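Local coordinates for protein beta sliding clamp (Bartonella birtlesii LL-WM9, PDB 6PTR) that probably encircles DNA as a ring-shaped head-to-tail homodimer and tethers DNA polymerases and other proteins to it, giving them processivity, at residues 43-47 and 48-52. Numbering follows the deposited sequence.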
# COMPACT_ATOMS: atom_id res chain seq x y z
N ILE C 43 -16.11 -25.92 -2.13
CA ILE C 43 -17.49 -25.48 -1.95
C ILE C 43 -18.32 -26.74 -1.85
O ILE C 43 -18.30 -27.56 -2.77
CB ILE C 43 -17.98 -24.63 -3.13
CG1 ILE C 43 -17.05 -23.44 -3.38
CG2 ILE C 43 -19.44 -24.14 -2.87
CD1 ILE C 43 -17.50 -22.60 -4.56
N ASP C 44 -19.05 -26.91 -0.74
CA ASP C 44 -19.81 -28.14 -0.51
C ASP C 44 -21.22 -27.75 -0.13
O ASP C 44 -21.44 -27.17 0.93
CB ASP C 44 -19.15 -28.99 0.59
CG ASP C 44 -19.44 -30.47 0.44
OD1 ASP C 44 -20.53 -30.83 -0.07
OD2 ASP C 44 -18.59 -31.29 0.84
N ALA C 45 -22.19 -28.09 -1.00
CA ALA C 45 -23.58 -27.70 -0.83
C ALA C 45 -24.43 -28.93 -0.56
O ALA C 45 -24.54 -29.82 -1.41
CB ALA C 45 -24.07 -26.97 -2.08
N GLU C 46 -25.03 -29.00 0.62
CA GLU C 46 -25.87 -30.14 0.96
C GLU C 46 -26.78 -29.72 2.10
O GLU C 46 -26.38 -28.91 2.94
CB GLU C 46 -25.01 -31.34 1.37
CG GLU C 46 -25.62 -32.69 1.15
CD GLU C 46 -24.70 -33.77 1.65
OE1 GLU C 46 -25.13 -34.94 1.72
OE2 GLU C 46 -23.54 -33.44 1.99
N ASN C 47 -28.01 -30.25 2.11
CA ASN C 47 -28.91 -30.15 3.27
C ASN C 47 -29.09 -28.70 3.74
O ASN C 47 -28.98 -28.39 4.93
CB ASN C 47 -28.40 -31.02 4.42
CG ASN C 47 -28.29 -32.48 4.04
OD1 ASN C 47 -29.13 -33.01 3.31
ND2 ASN C 47 -27.25 -33.14 4.53
N GLY C 48 -29.40 -27.83 2.79
CA GLY C 48 -29.68 -26.43 3.10
C GLY C 48 -28.48 -25.63 3.58
O GLY C 48 -28.66 -24.57 4.17
N SER C 49 -27.26 -26.10 3.33
CA SER C 49 -26.09 -25.39 3.83
C SER C 49 -24.97 -25.46 2.81
O SER C 49 -24.80 -26.48 2.14
CB SER C 49 -25.65 -25.97 5.18
OG SER C 49 -24.44 -25.37 5.61
N VAL C 50 -24.23 -24.36 2.67
CA VAL C 50 -23.02 -24.32 1.86
C VAL C 50 -21.86 -24.16 2.81
O VAL C 50 -21.88 -23.26 3.67
CB VAL C 50 -23.05 -23.18 0.84
CG1 VAL C 50 -21.69 -23.00 0.19
CG2 VAL C 50 -24.12 -23.46 -0.21
N GLN C 51 -20.87 -25.03 2.69
CA GLN C 51 -19.65 -24.93 3.48
C GLN C 51 -18.51 -24.58 2.55
O GLN C 51 -18.37 -25.19 1.48
CB GLN C 51 -19.33 -26.23 4.21
CG GLN C 51 -18.15 -26.07 5.16
CD GLN C 51 -17.68 -27.38 5.75
OE1 GLN C 51 -18.04 -27.71 6.87
NE2 GLN C 51 -16.87 -28.11 5.00
N LEU C 52 -17.70 -23.59 2.95
CA LEU C 52 -16.45 -23.25 2.28
C LEU C 52 -15.31 -23.77 3.14
O LEU C 52 -15.33 -23.60 4.36
CB LEU C 52 -16.31 -21.74 2.11
CG LEU C 52 -17.49 -21.07 1.38
CD1 LEU C 52 -17.29 -19.57 1.28
CD2 LEU C 52 -17.70 -21.71 0.00
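D44 and Q51 face each other as a hydrogen-bonded pair of the antiparallel hairpin 40-46/49-55, whose loop is the two residues N47 and G48; their side chains leave the sheet on the same face as those of E46 and S49. The two planar ends do not meet; D44 CB instead touches Q51 O, and Q51 CB touches D44 O, each at 4.0 Å. With CG anti to the backbone N (chi1 -153°), the D44 carboxylate swings away from the partner strand, and its OD2 forms a salt bridge with K123. The peptide planes are joined by D44 N to Q51 O, a bond lying in the carbonyl plane, and by the straighter Q51 N to D44 O bond of 2.8 Å (170° at the hydrogen). Nearer the turn, E46 N meets S49 O almost head-on at 3.0 Å. The return bond from S49 N reaches E46 O from above the carbonyl plane, closing a type I' turn in which N47 and G48 both have positive phi. I43, A45, V50 and L52 make the buried, apolar face. I43 lies alongside L52, its CG1 3.9 Å from L52 CD2, while its CG2 branch, anti to the backbone N, touches V50 CG1 at 4.0 Å. The other V50 branch, CG2, meets A45 CB. Strand 71-78 flanks 40-46 through I75 and G73, and strand 59-69 flanks 49-55 through V67, F65 and E63, making the hairpin the middle of the N-terminal domain's part of a longer sheet; I11 covers A45 and V50, and F18, S21 and V25 of helix 15-26 pack on L52.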